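Side-chain contacts in nucleoprotein (Schmallenberg virus, PDB 4JNG), which encapsidates the viral RNA genome, protecting it from nucleases and forming the helical nucleocapsid that serves as template for transcription and replication: residues Y99-I104 with D153-Y158; T107-V112 with D136-Y141. All coordinates share one frame; numbering follows the deposited sequence.

How the contacts relate
Contacts 1 and 2 lie about 9 Å apart, centre to centre, and share helix 93-110: contact 1 uses its middle turns, contact 2 its C-terminal end. Along the chain contact 2 is nested within the chain loop closed by contact 1, because the helix leads through 107-112 into helix 112-121, the chain returns at 136-141, and 153-158 follows before helix 158-168. The two partner segments also touch each other, with Tyr-158 and Asp-156 packed on Thr-139 and the Phe-155 ring near the backbone of Thr-139. Helix 93-110 therefore meets two successive, mutually packed segments of the returning chain, and each contact comes within about 7 Å of the bound RNA at its nearest atom.

Contact 1 (Y99-I104 with D153-Y158); sequences YLARWI and DAFDFY
Arg-102 and Ala-154 mark the closest approach of the two backbones, with 7.2 Å between Arg-102 CA and Ala-154 CA. Residues 99-104 form a regular helical stretch, whereas 153-158 folds into a type I turn from Asp-153 to Asp-156 that overlaps a type I' turn from Phe-155 to Tyr-158. Phe-155 brings the tip of its ring to the helix: its first torsion sets CG beside the backbone N (chi1 -63°), and CZ lies 3.7 Å from Ala-101 C. The ring thus meets the peptide between Ala-101 and Arg-102 with its edge, Ala-101 C lying in the ring plane, while Ala-101 CB adds an apolar contact to Phe-155 CZ at 3.8 Å. Beside this, the methyl of Ala-154 rests against the CD-NE end of the bent Arg-102 side chain, where the guanidinium starts, with Ala-154 CB 3.7 Å from Arg-102 NE and meeting the group obliquely. The guanidinium itself is held by salt bridges from NH2 to Glu-21 and from NH1 to Asp-106, and it makes a cation-pi contact with Tyr-24. These partners probably fix its orientation. Phe-155 also touches Leu-142. The contact packs the turn that leads into helix 158-168, with Phe-157 as N-cap residue, against helix 93-110 in the RNA-binding orthobunyavirus nucleoprotein fold, where the Arg-102 side chain lies about 10 Å from that of Arg-95, an RNA-binding residue.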
ATOM      1  N   TYR B  99     -30.017   8.139   6.991  1.00  4.68           N
ATOM      2  CA  TYR B  99     -31.382   8.615   6.779  1.00  4.82           C
ATOM      3  C   TYR B  99     -32.294   7.471   6.316  1.00  4.69           C
ATOM      4  O   TYR B  99     -33.356   7.287   6.889  1.00  4.21           O
ATOM      5  CB  TYR B  99     -31.435   9.777   5.785  1.00  4.85           C
ATOM      6  CG  TYR B  99     -30.722  11.041   6.221  1.00  4.83           C
ATOM      7  CD1 TYR B  99     -30.401  11.286   7.566  1.00  4.84           C
ATOM      8  CD2 TYR B  99     -30.382  12.011   5.286  1.00  4.84           C
ATOM      9  CE1 TYR B  99     -29.756  12.454   7.944  1.00  4.78           C
ATOM     10  CE2 TYR B  99     -29.737  13.180   5.662  1.00  4.82           C
ATOM     11  CZ  TYR B  99     -29.431  13.397   6.988  1.00  4.84           C
ATOM     12  OH  TYR B  99     -28.800  14.565   7.339  1.00  4.83           O
ATOM     13  N   LEU B 100     -31.845   6.687   5.335  1.00  4.69           N
ATOM     14  CA  LEU B 100     -32.651   5.581   4.777  1.00  4.87           C
ATOM     15  C   LEU B 100     -32.938   4.499   5.811  1.00  4.87           C
ATOM     16  O   LEU B 100     -34.054   3.988   5.879  1.00  4.96           O
ATOM     17  CB  LEU B 100     -32.000   4.963   3.534  1.00  4.83           C
ATOM     18  CG  LEU B 100     -32.072   5.737   2.215  1.00  4.90           C
ATOM     19  CD1 LEU B 100     -31.175   5.072   1.179  1.00  4.90           C
ATOM     20  CD2 LEU B 100     -33.497   5.848   1.666  1.00  4.93           C
ATOM     21  N   ALA B 101     -31.934   4.151   6.608  1.00  4.92           N
ATOM     22  CA  ALA B 101     -32.125   3.228   7.734  1.00  4.89           C
ATOM     23  C   ALA B 101     -33.181   3.753   8.706  1.00  4.78           C
ATOM     24  O   ALA B 101     -34.057   3.009   9.143  1.00  4.56           O
ATOM     25  CB  ALA B 101     -30.812   2.988   8.464  1.00  4.87           C
ATOM     26  N   ARG B 102     -33.089   5.036   9.028  1.00  4.66           N
ATOM     27  CA  ARG B 102     -34.040   5.692   9.903  1.00  4.87           C
ATOM     28  C   ARG B 102     -35.442   5.719   9.285  1.00  4.85           C
ATOM     29  O   ARG B 102     -36.434   5.563   9.990  1.00  4.61           O
ATOM     30  CB  ARG B 102     -33.561   7.113  10.211  1.00  4.99           C
ATOM     31  CG  ARG B 102     -34.580   8.025  10.868  1.00  5.22           C
ATOM     32  CD  ARG B 102     -34.849   7.663  12.309  1.00  6.15           C
ATOM     33  NE  ARG B 102     -34.620   8.840  13.139  1.00  7.99           N
ATOM     34  CZ  ARG B 102     -35.496   9.819  13.346  1.00  9.02           C
ATOM     35  NH1 ARG B 102     -36.717   9.795  12.816  1.00  8.56           N
ATOM     36  NH2 ARG B 102     -35.143  10.836  14.101  1.00 11.15           N
ATOM     37  N   TRP B 103     -35.516   5.938   7.976  1.00  4.88           N
ATOM     38  CA  TRP B 103     -36.796   5.924   7.274  1.00  4.87           C
ATOM     39  C   TRP B 103     -37.445   4.541   7.371  1.00  4.86           C
ATOM     40  O   TRP B 103     -38.631   4.442   7.666  1.00  4.76           O
ATOM     41  CB  TRP B 103     -36.631   6.359   5.820  1.00  4.89           C
ATOM     42  CG  TRP B 103     -37.876   6.197   5.010  1.00  4.84           C
ATOM     43  CD1 TRP B 103     -38.968   7.009   5.017  1.00  4.90           C
ATOM     44  CD2 TRP B 103     -38.163   5.146   4.090  1.00  4.87           C
ATOM     45  NE1 TRP B 103     -39.923   6.536   4.149  1.00  4.89           N
ATOM     46  CE2 TRP B 103     -39.457   5.386   3.569  1.00  4.93           C
ATOM     47  CE3 TRP B 103     -37.459   4.019   3.656  1.00  4.86           C
ATOM     48  CZ2 TRP B 103     -40.055   4.545   2.632  1.00  4.97           C
ATOM     49  CZ3 TRP B 103     -38.050   3.185   2.724  1.00  4.92           C
ATOM     50  CH2 TRP B 103     -39.342   3.448   2.226  1.00  4.96           C
ATOM     51  N   ILE B 104     -36.655   3.489   7.158  1.00  4.88           N
ATOM     52  CA  ILE B 104     -37.161   2.119   7.237  1.00  4.91           C
ATOM     53  C   ILE B 104     -37.715   1.851   8.630  1.00  4.96           C
ATOM     54  O   ILE B 104     -38.821   1.312   8.774  1.00  5.12           O
ATOM     55  CB  ILE B 104     -36.080   1.065   6.904  1.00  4.89           C
ATOM     56  CG1 ILE B 104     -35.647   1.171   5.437  1.00  4.88           C
ATOM     57  CG2 ILE B 104     -36.604  -0.348   7.154  1.00  4.89           C
ATOM     58  CD1 ILE B 104     -34.323   0.495   5.145  1.00  4.88           C
ATOM     59  N   ASP B 153     -31.151   7.421  19.585  1.00  8.89           N
ATOM     60  CA  ASP B 153     -32.511   7.313  20.134  1.00 11.23           C
ATOM     61  C   ASP B 153     -33.391   6.332  19.347  1.00 10.11           C
ATOM     62  O   ASP B 153     -34.054   5.469  19.935  1.00 10.53           O
ATOM     63  CB  ASP B 153     -33.175   8.700  20.174  1.00 15.40           C
ATOM     64  CG  ASP B 153     -34.598   8.665  20.730  1.00 21.68           C
ATOM     65  OD1 ASP B 153     -35.495   8.094  20.069  1.00 28.37           O
ATOM     66  OD2 ASP B 153     -34.828   9.232  21.819  1.00 23.24           O
ATOM     67  N   ALA B 154     -33.387   6.476  18.024  1.00  8.19           N
ATOM     68  CA  ALA B 154     -34.219   5.672  17.136  1.00  6.61           C
ATOM     69  C   ALA B 154     -33.767   4.216  17.048  1.00  6.54           C
ATOM     70  O   ALA B 154     -34.596   3.322  16.815  1.00  6.93           O
ATOM     71  CB  ALA B 154     -34.249   6.290  15.747  1.00  6.18           C
ATOM     72  N   PHE B 155     -32.467   3.977  17.210  1.00  6.05           N
ATOM     73  CA  PHE B 155     -31.920   2.625  17.123  1.00  6.07           C
ATOM     74  C   PHE B 155     -31.516   2.071  18.489  1.00  6.51           C
ATOM     75  O   PHE B 155     -30.696   1.157  18.574  1.00  6.67           O
ATOM     76  CB  PHE B 155     -30.738   2.575  16.151  1.00  6.26           C
ATOM     77  CG  PHE B 155     -31.107   2.911  14.729  1.00  7.06           C
ATOM     78  CD1 PHE B 155     -31.818   2.005  13.944  1.00  7.21           C
ATOM     79  CD2 PHE B 155     -30.745   4.127  14.174  1.00  7.57           C
ATOM     80  CE1 PHE B 155     -32.159   2.312  12.634  1.00  7.37           C
ATOM     81  CE2 PHE B 155     -31.079   4.442  12.866  1.00  8.24           C
ATOM     82  CZ  PHE B 155     -31.792   3.533  12.094  1.00  7.72           C
ATOM     83  N   ASP B 156     -32.105   2.628  19.547  1.00  7.99           N
ATOM     84  CA  ASP B 156     -31.954   2.100  20.901  1.00  9.63           C
ATOM     85  C   ASP B 156     -30.498   1.759  21.205  1.00  9.77           C
ATOM     86  O   ASP B 156     -30.179   0.629  21.574  1.00 10.07           O
ATOM     87  CB  ASP B 156     -32.854   0.865  21.079  1.00 11.47           C
ATOM     88  CG  ASP B 156     -34.332   1.204  21.011  1.00 14.59           C
ATOM     89  OD1 ASP B 156     -34.753   2.213  21.621  1.00 16.34           O
ATOM     90  OD2 ASP B 156     -35.084   0.450  20.358  1.00 18.30           O
ATOM     91  N   PHE B 157     -29.626   2.745  20.995  1.00 10.23           N
ATOM     92  CA  PHE B 157     -28.191   2.664  21.313  1.00 10.98           C
ATOM     93  C   PHE B 157     -27.377   1.595  20.574  1.00 11.23           C
ATOM     94  O   PHE B 157     -26.184   1.463  20.825  1.00 12.30           O
ATOM     95  CB  PHE B 157     -27.986   2.499  22.832  1.00 13.21           C
ATOM     96  CG  PHE B 157     -28.095   3.783  23.605  1.00 16.20           C
ATOM     97  CD1 PHE B 157     -27.081   4.729  23.545  1.00 19.57           C
ATOM     98  CD2 PHE B 157     -29.202   4.039  24.407  1.00 17.25           C
ATOM     99  CE1 PHE B 157     -27.174   5.913  24.260  1.00 22.16           C
ATOM    100  CE2 PHE B 157     -29.301   5.218  25.124  1.00 19.58           C
ATOM    101  CZ  PHE B 157     -28.284   6.158  25.050  1.00 22.66           C
ATOM    102  N   TYR B 158     -27.980   0.846  19.656  1.00 11.95           N
ATOM    103  CA  TYR B 158     -27.268  -0.281  19.042  1.00 12.20           C
ATOM    104  C   TYR B 158     -25.993   0.100  18.274  1.00  9.76           C
ATOM    105  O   TYR B 158     -24.985  -0.590  18.395  1.00 10.61           O
ATOM    106  CB  TYR B 158     -28.205  -1.131  18.169  1.00 14.09           C
ATOM    107  CG  TYR B 158     -29.046  -2.077  18.994  1.00 15.73           C
ATOM    108  CD1 TYR B 158     -28.441  -3.046  19.788  1.00 18.09           C
ATOM    109  CD2 TYR B 158     -30.431  -1.989  19.011  1.00 14.88           C
ATOM    110  CE1 TYR B 158     -29.192  -3.912  20.563  1.00 19.53           C
ATOM    111  CE2 TYR B 158     -31.190  -2.853  19.785  1.00 17.46           C
ATOM    112  CZ  TYR B 158     -30.564  -3.812  20.555  1.00 20.07           C
ATOM    113  OH  TYR B 158     -31.307  -4.672  21.323  1.00 23.87           O
TER

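Contact 2 (T107-V112 with D136-Y141); sequences TCKASV and DGYTMY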
ATOM      1  N   THR B 107     -40.930   3.576   9.282  1.00  5.45           N
ATOM      2  CA  THR B 107     -42.001   2.872   8.588  1.00  5.75           C
ATOM      3  C   THR B 107     -42.333   1.533   9.263  1.00  6.17           C
ATOM      4  O   THR B 107     -43.472   1.091   9.218  1.00  6.85           O
ATOM      5  CB  THR B 107     -41.635   2.626   7.112  1.00  5.83           C
ATOM      6  OG1 THR B 107     -41.139   3.839   6.531  1.00  4.96           O
ATOM      7  CG2 THR B 107     -42.851   2.163   6.336  1.00  6.15           C
ATOM      8  N   CYS B 108     -41.339   0.903   9.889  1.00  6.19           N
ATOM      9  CA  CYS B 108     -41.500  -0.431  10.483  1.00  6.67           C
ATOM     10  C   CYS B 108     -42.074  -0.381  11.889  1.00  7.76           C
ATOM     11  O   CYS B 108     -42.778  -1.303  12.314  1.00  8.60           O
ATOM     12  CB  CYS B 108     -40.164  -1.176  10.510  1.00  7.09           C
ATOM     13  SG  CYS B 108     -39.665  -1.808   8.898  1.00  9.89           S
ATOM     14  N   LYS B 109     -41.748   0.687  12.610  1.00  8.64           N
ATOM     15  CA  LYS B 109     -42.262   0.916  13.949  1.00 10.51           C
ATOM     16  C   LYS B 109     -43.788   0.998  13.953  1.00 12.74           C
ATOM     17  O   LYS B 109     -44.428   0.577  14.909  1.00 13.49           O
ATOM     18  CB  LYS B 109     -41.684   2.216  14.515  1.00 11.08           C
ATOM     19  CG  LYS B 109     -41.976   2.441  15.989  1.00 13.75           C
ATOM     20  CD  LYS B 109     -41.520   3.816  16.443  1.00 17.89           C
ATOM     21  CE  LYS B 109     -41.909   4.068  17.891  1.00 24.53           C
ATOM     22  NZ  LYS B 109     -41.065   5.123  18.519  1.00 31.01           N
ATOM     23  N   ALA B 110     -44.354   1.550  12.883  1.00 17.16           N
ATOM     24  CA  ALA B 110     -45.783   1.824  12.821  1.00 24.12           C
ATOM     25  C   ALA B 110     -46.628   0.561  12.657  1.00 27.43           C
ATOM     26  O   ALA B 110     -47.624   0.396  13.359  1.00 30.83           O
ATOM     27  CB  ALA B 110     -46.084   2.809  11.697  1.00 31.04           C
ATOM     28  N   SER B 111     -46.221  -0.331  11.753  1.00 28.48           N
ATOM     29  CA  SER B 111     -47.094  -1.424  11.327  1.00 21.88           C
ATOM     30  C   SER B 111     -46.403  -2.766  11.087  1.00 13.82           C
ATOM     31  O   SER B 111     -45.384  -2.853  10.390  1.00 14.81           O
ATOM     32  CB  SER B 111     -47.835  -1.016  10.058  1.00 29.61           C
ATOM     33  OG  SER B 111     -46.924  -0.749   9.017  1.00 37.69           O
ATOM     34  N   VAL B 112     -47.002  -3.810  11.651  1.00 11.20           N
ATOM     35  CA  VAL B 112     -46.562  -5.189  11.467  1.00 11.26           C
ATOM     36  C   VAL B 112     -46.436  -5.546   9.974  1.00  9.45           C
ATOM     37  O   VAL B 112     -45.505  -6.248   9.577  1.00  8.44           O
ATOM     38  CB  VAL B 112     -47.532  -6.152  12.198  1.00 13.65           C
ATOM     39  CG1 VAL B 112     -47.309  -7.602  11.791  1.00 14.66           C
ATOM     40  CG2 VAL B 112     -47.378  -5.995  13.708  1.00 15.54           C
ATOM     41  N   ASP B 136     -33.653 -10.553  15.045  1.00 13.54           N
ATOM     42  CA  ASP B 136     -33.197  -9.847  16.244  1.00 12.80           C
ATOM     43  C   ASP B 136     -33.880  -8.493  16.442  1.00 12.64           C
ATOM     44  O   ASP B 136     -33.536  -7.755  17.368  1.00 14.36           O
ATOM     45  CB  ASP B 136     -31.675  -9.670  16.203  1.00 14.16           C
ATOM     46  CG  ASP B 136     -30.929 -10.982  16.392  1.00 16.42           C
ATOM     47  OD1 ASP B 136     -31.298 -11.762  17.298  1.00 17.29           O
ATOM     48  OD2 ASP B 136     -29.959 -11.230  15.648  1.00 16.36           O
ATOM     49  N   GLY B 137     -34.849  -8.166  15.586  1.00 11.04           N
ATOM     50  CA  GLY B 137     -35.575  -6.909  15.696  1.00 10.38           C
ATOM     51  C   GLY B 137     -35.004  -5.853  14.772  1.00 10.68           C
ATOM     52  O   GLY B 137     -33.800  -5.834  14.490  1.00 11.50           O
ATOM     53  N   TYR B 138     -35.877  -4.969  14.303  1.00 10.68           N
ATOM     54  CA  TYR B 138     -35.504  -3.947  13.322  1.00  9.27           C
ATOM     55  C   TYR B 138     -34.432  -2.972  13.828  1.00  7.72           C
ATOM     56  O   TYR B 138     -33.591  -2.541  13.047  1.00  7.28           O
ATOM     57  CB  TYR B 138     -36.746  -3.188  12.821  1.00  9.96           C
ATOM     58  CG  TYR B 138     -37.327  -2.204  13.810  1.00 10.78           C
ATOM     59  CD1 TYR B 138     -37.976  -2.639  14.964  1.00 12.54           C
ATOM     60  CD2 TYR B 138     -37.229  -0.835  13.592  1.00 11.06           C
ATOM     61  CE1 TYR B 138     -38.498  -1.738  15.876  1.00 14.82           C
ATOM     62  CE2 TYR B 138     -37.749   0.073  14.497  1.00 12.60           C
ATOM     63  CZ  TYR B 138     -38.383  -0.380  15.635  1.00 15.61           C
ATOM     64  OH  TYR B 138     -38.907   0.524  16.534  1.00 19.56           O
ATOM     65  N   THR B 139     -34.439  -2.650  15.123  1.00  7.06           N
ATOM     66  CA  THR B 139     -33.510  -1.648  15.656  1.00  7.25           C
ATOM     67  C   THR B 139     -32.066  -2.152  15.679  1.00  6.77           C
ATOM     68  O   THR B 139     -31.147  -1.394  15.403  1.00  6.87           O
ATOM     69  CB  THR B 139     -33.900  -1.136  17.065  1.00  8.86           C
ATOM     70  OG1 THR B 139     -33.680  -2.156  18.043  1.00 10.15           O
ATOM     71  CG2 THR B 139     -35.345  -0.692  17.106  1.00  9.67           C
ATOM     72  N   MET B 140     -31.869  -3.431  15.990  1.00  7.11           N
ATOM     73  CA  MET B 140     -30.520  -4.001  16.016  1.00  7.38           C
ATOM     74  C   MET B 140     -29.981  -4.204  14.606  1.00  6.70           C
ATOM     75  O   MET B 140     -28.838  -3.827  14.307  1.00  7.49           O
ATOM     76  CB  MET B 140     -30.498  -5.334  16.768  1.00  9.33           C
ATOM     77  CG  MET B 140     -29.082  -5.779  17.097  1.00 12.51           C
ATOM     78  SD  MET B 140     -28.967  -7.248  18.130  1.00 17.18           S
ATOM     79  CE  MET B 140     -27.314  -7.756  17.684  1.00 19.74           C
ATOM     80  N   TYR B 141     -30.816  -4.796  13.753  1.00  5.65           N
ATOM     81  CA  TYR B 141     -30.463  -5.122  12.374  1.00  5.12           C
ATOM     82  C   TYR B 141     -30.160  -3.879  11.543  1.00  4.92           C
ATOM     83  O   TYR B 141     -29.184  -3.846  10.802  1.00  4.71           O
ATOM     84  CB  TYR B 141     -31.605  -5.913  11.716  1.00  5.11           C
ATOM     85  CG  TYR B 141     -31.273  -6.469  10.349  1.00  5.00           C
ATOM     86  CD1 TYR B 141     -30.475  -7.597  10.213  1.00  4.98           C
ATOM     87  CD2 TYR B 141     -31.762  -5.872   9.190  1.00  5.03           C
ATOM     88  CE1 TYR B 141     -30.165  -8.113   8.968  1.00  4.99           C
ATOM     89  CE2 TYR B 141     -31.463  -6.386   7.938  1.00  5.07           C
ATOM     90  CZ  TYR B 141     -30.663  -7.506   7.834  1.00  5.12           C
ATOM     91  OH  TYR B 141     -30.359  -8.016   6.588  1.00  5.72           O
TER
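Tyr-138 carries the whole of its segment's side of this contact, meeting Cys-108 with its ring and Lys-109 mainly with its hydroxyl, at an oblique angle. Its CG sits between the backbone N and the carbonyl carbon (chi1 74°), a placement that turns the ring out from the start of its helix, beside Thr-139 and toward helix 93-110. One face of the ring receives the methyl of the next residue, Thr-139 CG2, 3.4 Å above the plane and displaced toward the rim. The Lys-109 chain starts out beside its own carbonyl carbon (chi1 -171°) and runs on extended. Only the base of this chain is engaged: Lys-109 CG is 3.7 Å from Tyr-138 OH, a van der Waals contact of the methylene with the hydroxyl oxygen, and the amino end leads away. Cys-108 points its CB toward the same ring and approaches obliquely, its CB 4.3 Å from Tyr-138 CD2. The contact is thus modest and made by van der Waals packing. Cys-108 is buried and also packs on Leu-115 and Ala-118 of helix 112-121. Tyr-138 begins helix 138-142, just after the N-cap Gly-137, and Met-140 of that helix lies on Tyr-158 of helix 158-168, so the short helix is set between helices 93-110 and 158-168.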